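Local coordinates for protein catechol O-methyltransferase (Mycobacterium tuberculosis, PDB 6JCL) that catalyses the transfer of a methyl group from S-adenosyl-L-methionine to catechol-like compounds, using a divalent metal cation, and works as a homodimer, at residues Tyr148-Ile153 and Leu189-Glu194; Arg62-Ile67 and Arg80-Gln85. All coordinates share one frame; numbering follows the deposited sequence.

Contact 1 of 2, residues Tyr148-Ile153 and Leu189-Glu194; sequences YIQWAI and LQMMGE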
loop_
_atom_site.group_PDB
_atom_site.type_symbol
_atom_site.label_atom_id
_atom_site.label_comp_id
_atom_site.label_asym_id
_atom_site.label_seq_id
_atom_site.Cartn_x
_atom_site.Cartn_y
_atom_site.Cartn_z
ATOM N N TYR A 148 -20.916 2.115 3.382
ATOM C CA TYR A 148 -20.135 0.898 3.601
ATOM C C TYR A 148 -18.978 1.152 4.559
ATOM O O TYR A 148 -18.616 0.272 5.351
ATOM C CB TYR A 148 -19.613 0.337 2.271
ATOM C CG TYR A 148 -20.715 -0.062 1.326
ATOM C CD1 TYR A 148 -21.961 -0.458 1.806
ATOM C CD2 TYR A 148 -20.508 -0.048 -0.048
ATOM C CE1 TYR A 148 -22.981 -0.813 0.938
ATOM C CE2 TYR A 148 -21.514 -0.395 -0.921
ATOM C CZ TYR A 148 -22.742 -0.791 -0.428
ATOM O OH TYR A 148 -23.745 -1.127 -1.305
ATOM N N ILE A 149 -18.384 2.347 4.501
ATOM C CA ILE A 149 -17.310 2.681 5.435
ATOM C C ILE A 149 -17.857 2.760 6.859
ATOM O O ILE A 149 -17.238 2.254 7.805
ATOM C CB ILE A 149 -16.612 3.990 5.016
ATOM C CG1 ILE A 149 -15.821 3.784 3.728
ATOM C CG2 ILE A 149 -15.684 4.499 6.148
ATOM C CD1 ILE A 149 -15.534 5.104 3.004
ATOM N N GLN A 150 -19.043 3.358 7.030
ATOM C CA GLN A 150 -19.665 3.388 8.353
ATOM C C GLN A 150 -19.932 1.975 8.871
ATOM O O GLN A 150 -19.676 1.681 10.046
ATOM C CB GLN A 150 -20.949 4.220 8.299
ATOM C CG GLN A 150 -20.661 5.720 8.185
ATOM C CD GLN A 150 -21.880 6.556 7.813
ATOM O OE1 GLN A 150 -22.811 6.077 7.159
ATOM N NE2 GLN A 150 -21.877 7.814 8.232
ATOM N N TRP A 151 -20.415 1.077 8.004
ATOM C CA TRP A 151 -20.605 -0.314 8.414
ATOM C C TRP A 151 -19.268 -0.973 8.726
ATOM O O TRP A 151 -19.168 -1.757 9.679
ATOM C CB TRP A 151 -21.337 -1.107 7.318
ATOM C CG TRP A 151 -22.826 -1.113 7.511
ATOM C CD1 TRP A 151 -23.759 -0.480 6.737
ATOM C CD2 TRP A 151 -23.548 -1.754 8.566
ATOM N NE1 TRP A 151 -25.016 -0.693 7.245
ATOM C CE2 TRP A 151 -24.916 -1.475 8.366
ATOM C CE3 TRP A 151 -23.173 -2.546 9.652
ATOM C CZ2 TRP A 151 -25.909 -1.961 9.213
ATOM C CZ3 TRP A 151 -24.160 -3.021 10.500
ATOM C CH2 TRP A 151 -25.513 -2.727 10.273
ATOM N N ALA A 152 -18.237 -0.677 7.925
ATOM C CA ALA A 152 -16.916 -1.266 8.161
ATOM C C ALA A 152 -16.400 -0.908 9.545
ATOM O O ALA A 152 -15.877 -1.761 10.266
ATOM C CB ALA A 152 -15.934 -0.809 7.075
ATOM N N ILE A 153 -16.530 0.357 9.935
ATOM C CA ILE A 153 -16.111 0.769 11.269
ATOM C C ILE A 153 -16.879 0.001 12.333
ATOM O O ILE A 153 -16.292 -0.489 13.306
ATOM C CB ILE A 153 -16.290 2.288 11.418
ATOM C CG1 ILE A 153 -15.309 3.010 10.485
ATOM C CG2 ILE A 153 -16.155 2.724 12.884
ATOM C CD1 ILE A 153 -15.577 4.495 10.387
ATOM N N LEU A 189 -13.592 10.609 0.012
ATOM C CA LEU A 189 -12.333 11.089 0.571
ATOM C C LEU A 189 -12.577 12.170 1.625
ATOM O O LEU A 189 -11.915 12.201 2.679
ATOM C CB LEU A 189 -11.438 11.613 -0.555
ATOM C CG LEU A 189 -10.918 10.550 -1.534
ATOM C CD1 LEU A 189 -10.323 11.248 -2.767
ATOM C CD2 LEU A 189 -9.880 9.680 -0.857
ATOM N N GLN A 190 -13.524 13.066 1.364
ATOM C CA GLN A 190 -13.819 14.101 2.350
ATOM C C GLN A 190 -14.389 13.495 3.626
ATOM O O GLN A 190 -14.022 13.906 4.738
ATOM C CB GLN A 190 -14.772 15.123 1.739
ATOM C CG GLN A 190 -14.060 15.950 0.666
ATOM C CD GLN A 190 -14.979 16.955 -0.007
ATOM O OE1 GLN A 190 -16.121 16.647 -0.332
ATOM N NE2 GLN A 190 -14.475 18.171 -0.208
ATOM N N MET A 191 -15.234 12.470 3.490
ATOM C CA MET A 191 -15.796 11.828 4.670
ATOM C C MET A 191 -14.709 11.132 5.479
ATOM O O MET A 191 -14.680 11.243 6.714
ATOM C CB MET A 191 -16.884 10.832 4.255
ATOM C CG MET A 191 -17.464 10.025 5.420
ATOM S SD MET A 191 -16.623 8.429 5.594
ATOM C CE MET A 191 -17.839 7.560 6.589
ATOM N N MET A 192 -13.773 10.456 4.801
ATOM C CA MET A 192 -12.726 9.738 5.522
ATOM C C MET A 192 -11.803 10.710 6.244
ATOM O O MET A 192 -11.380 10.449 7.377
ATOM C CB MET A 192 -11.927 8.836 4.563
ATOM C CG MET A 192 -12.763 7.711 3.955
ATOM S SD MET A 192 -11.881 6.703 2.749
ATOM C CE MET A 192 -10.939 5.672 3.859
ATOM N N GLY A 193 -11.503 11.852 5.621
ATOM C CA GLY A 193 -10.642 12.820 6.267
ATOM C C GLY A 193 -11.284 13.406 7.507
ATOM O O GLY A 193 -10.602 13.706 8.491
ATOM N N GLU A 194 -12.605 13.586 7.473
ATOM C CA GLU A 194 -13.310 14.213 8.580
ATOM C C GLU A 194 -13.680 13.239 9.688
ATOM O O GLU A 194 -13.966 13.678 10.808
ATOM C CB GLU A 194 -14.573 14.898 8.058
ATOM C CG GLU A 194 -14.301 16.203 7.336
ATOM C CD GLU A 194 -15.563 16.819 6.745
ATOM O OE1 GLU A 194 -16.559 16.085 6.563
ATOM O OE2 GLU A 194 -15.560 18.040 6.474
#
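Below its flat carboxamide, Gln150 touches Met191 with the aliphatic stem, Gln150 CG lying 3.7 Å from Met191 CE. The same methyl lies 3.8 Å from Ile149 CG2, so it rests against two successive residues of helix 145-155. Met191 gets there because its CG stands anti to the backbone N (chi1 176°) and the chain then bends at chi2 (-95°), carrying it past Ile149 in the opposite direction. Deeper in, Ile149 reaches out with its other branch: Ile149 CD1 lies 3.9 Å from Met192 CG and 4.0 Å from Met192 SD, the two side chains crossing at about a right angle. The segment axes come no closer than 11.8 Å, at 32° to one another, a separation bridged here by the two methionines and Ile149. Both helices lie over the sheet, where Ile149 and Met192 share Val164 of strand 160-165. Tyr148, on the same helix as Ile149, touches S-adenosyl-L-homocysteine, and its OH hydrogen-bonds Asp141 OD1. With hydrocarbon and thioether groups meeting across it, the contact implies van der Waals cohesion without directional bonds, buried at Ile149 and Met192 and more open toward Met191 and Gln150.

Contact 2 of 2, residues Arg62-Ile67 and Arg80-Gln85; sequences RRVLEI and RGAGPQ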
loop_
_atom_site.group_PDB
_atom_site.type_symbol
_atom_site.label_atom_id
_atom_site.label_comp_id
_atom_site.label_asym_id
_atom_site.label_seq_id
_atom_site.Cartn_x
_atom_site.Cartn_y
_atom_site.Cartn_z
ATOM N N ARG A 62 -7.469 -12.707 9.761
ATOM C CA ARG A 62 -8.194 -13.967 9.776
ATOM C C ARG A 62 -9.673 -13.815 9.440
ATOM O O ARG A 62 -10.332 -14.823 9.152
ATOM C CB ARG A 62 -8.034 -14.663 11.133
ATOM C CG ARG A 62 -6.640 -15.275 11.350
ATOM C CD ARG A 62 -6.339 -16.383 10.326
ATOM N NE ARG A 62 -5.000 -16.963 10.470
ATOM C CZ ARG A 62 -4.676 -17.920 11.340
ATOM N NH1 ARG A 62 -5.589 -18.423 12.164
ATOM N NH2 ARG A 62 -3.431 -18.381 11.386
ATOM N N ARG A 63 -10.213 -12.598 9.466
ATOM C CA ARG A 63 -11.571 -12.337 9.020
ATOM C C ARG A 63 -11.535 -11.122 8.114
ATOM O O ARG A 63 -11.136 -10.038 8.549
ATOM C CB ARG A 63 -12.506 -12.087 10.199
ATOM C CG ARG A 63 -12.780 -13.331 11.030
ATOM C CD ARG A 63 -13.002 -12.972 12.490
ATOM N NE ARG A 63 -12.732 -14.110 13.360
ATOM C CZ ARG A 63 -13.653 -14.990 13.738
ATOM N NH1 ARG A 63 -13.324 -16.003 14.534
ATOM N NH2 ARG A 63 -14.906 -14.856 13.318
ATOM N N VAL A 64 -11.927 -11.313 6.863
ATOM C CA VAL A 64 -11.869 -10.277 5.840
ATOM C C VAL A 64 -13.271 -10.056 5.297
ATOM O O VAL A 64 -14.016 -11.017 5.080
ATOM C CB VAL A 64 -10.900 -10.651 4.701
ATOM C CG1 VAL A 64 -10.824 -9.511 3.667
ATOM C CG2 VAL A 64 -9.523 -10.985 5.278
ATOM N N LEU A 65 -13.644 -8.792 5.125
ATOM C CA LEU A 65 -14.917 -8.415 4.524
ATOM C C LEU A 65 -14.635 -7.724 3.195
ATOM O O LEU A 65 -13.817 -6.804 3.134
ATOM C CB LEU A 65 -15.717 -7.491 5.445
ATOM C CG LEU A 65 -16.974 -6.843 4.841
ATOM C CD1 LEU A 65 -18.019 -7.915 4.468
ATOM C CD2 LEU A 65 -17.566 -5.856 5.840
ATOM N N GLU A 66 -15.271 -8.191 2.133
ATOM C CA GLU A 66 -15.184 -7.541 0.831
ATOM C C GLU A 66 -16.582 -7.172 0.351
ATOM O O GLU A 66 -17.532 -7.956 0.484
ATOM C CB GLU A 66 -14.497 -8.427 -0.191
ATOM C CG GLU A 66 -14.585 -7.874 -1.622
ATOM C CD GLU A 66 -13.880 -8.801 -2.587
ATOM O OE1 GLU A 66 -14.425 -9.902 -2.826
ATOM O OE2 GLU A 66 -12.773 -8.451 -3.065
ATOM N N ILE A 67 -16.715 -5.960 -0.172
ATOM C CA ILE A 67 -17.988 -5.491 -0.704
ATOM C C ILE A 67 -17.782 -5.261 -2.199
ATOM O O ILE A 67 -17.059 -4.339 -2.599
ATOM C CB ILE A 67 -18.471 -4.225 0.017
ATOM C CG1 ILE A 67 -18.341 -4.427 1.540
ATOM C CG2 ILE A 67 -19.924 -3.940 -0.326
ATOM C CD1 ILE A 67 -18.832 -3.239 2.380
ATOM N N ARG A 80 -6.078 -15.770 -0.419
ATOM C CA ARG A 80 -4.694 -16.214 -0.377
ATOM C C ARG A 80 -3.948 -15.568 0.778
ATOM O O ARG A 80 -3.171 -16.236 1.479
ATOM C CB ARG A 80 -4.020 -15.879 -1.706
ATOM C CG ARG A 80 -4.399 -16.823 -2.829
ATOM C CD ARG A 80 -3.906 -16.240 -4.156
ATOM N NE ARG A 80 -4.045 -17.215 -5.225
ATOM C CZ ARG A 80 -3.717 -16.996 -6.494
ATOM N NH1 ARG A 80 -3.878 -17.967 -7.385
ATOM N NH2 ARG A 80 -3.239 -15.808 -6.871
ATOM N N GLY A 81 -4.169 -14.268 0.990
ATOM C CA GLY A 81 -3.466 -13.567 2.048
ATOM C C GLY A 81 -3.943 -13.950 3.434
ATOM O O GLY A 81 -3.150 -13.968 4.377
ATOM N N ALA A 82 -5.242 -14.234 3.581
ATOM C CA ALA A 82 -5.790 -14.673 4.867
ATOM C C ALA A 82 -5.370 -16.092 5.255
ATOM O O ALA A 82 -5.478 -16.453 6.428
ATOM C CB ALA A 82 -7.314 -14.604 4.849
ATOM N N GLY A 83 -4.955 -16.926 4.303
ATOM C CA GLY A 83 -4.446 -18.243 4.633
ATOM C C GLY A 83 -5.516 -19.293 4.853
ATOM O O GLY A 83 -6.717 -19.008 4.843
ATOM N N PRO A 84 -5.088 -20.540 5.094
ATOM C CA PRO A 84 -6.062 -21.641 5.198
ATOM C C PRO A 84 -7.003 -21.513 6.376
ATOM O O PRO A 84 -8.124 -22.037 6.324
ATOM C CB PRO A 84 -5.178 -22.892 5.335
ATOM C CG PRO A 84 -3.790 -22.459 5.005
ATOM C CD PRO A 84 -3.703 -20.988 5.287
ATOM N N GLN A 85 -6.587 -20.837 7.437
ATOM C CA GLN A 85 -7.462 -20.627 8.578
ATOM C C GLN A 85 -8.242 -19.324 8.484
ATOM O O GLN A 85 -9.112 -19.075 9.322
ATOM C CB GLN A 85 -6.655 -20.707 9.879
ATOM C CG GLN A 85 -5.832 -22.004 10.016
ATOM C CD GLN A 85 -6.548 -23.237 9.464
ATOM O OE1 GLN A 85 -7.719 -23.489 9.763
ATOM N NE2 GLN A 85 -5.840 -24.008 8.646
HETATM O O HOH W 1 -3.797 -14.924 8.702
#
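Arg62, just before strand 63-67, and Ala82, the last residue of helix 73-82, bring their CA atoms to 5.5 Å, and Gly83 follows with a positive phi of 82° that turns the chain out of the helix. Gln85 CB sits over one face of the Arg62 guanidinium, displaced toward its rim, 3.4 Å from Arg62 NH1 and 3.7 Å from Arg62 CZ. Gln85 runs alongside Arg62 in the same direction, yet its amide is turned 77° from the guanidinium plane, so this is no flat stack. A water lies in plane at the guanidinium edge. It accepts from Arg62 NE at 3.0 Å and donates to Ala82 O at 3.2 Å, joining groups whose direct separation, Arg62 NE to Ala82 O, is 4.1 Å. Further in, Val64 CG2 lies 4.3 Å from Ala82 CB, a loose apolar touch; Val64 also packs on Leu78. Asp134 OD2 accepts from the backbone N of both Arg62 and Arg63. The segments belong to the beta-alpha-beta unit 63-67, 73-82, 87-92 of the Rossmann-like methyltransferase fold. The chemistry of the contact implies a graded seam: apolar where strand and helix face each other, then a water bridge from Arg62 to the helix end, and an aliphatic CB over the guanidinium at the exposed rim.

Overall arrangement
Both contacts are partly buried, each pairing apolar residues near the sheet with exposed ones at its border, but they join different elements. Contact 1 links two helices, 145-155 and 180-194, with 35 residues between the segments; contact 2 joins a strand and its leading loop to the end of the following helix and the turn after it. The chemistry differs accordingly: contact 1 relies on methionine and isoleucine packing, whereas contact 2 adds a water bridge and a guanidinium face near the surface. Their centres lie 21 Å apart, yet Tyr148 CB packs 3.7 Å from Ile67 CD1. Each has a segment carrying a cofactor-site residue, Tyr148 in contact 1 and Glu66, a predicted S-adenosyl-L-methionine ligand, in contact 2, though neither joins the packing between segments.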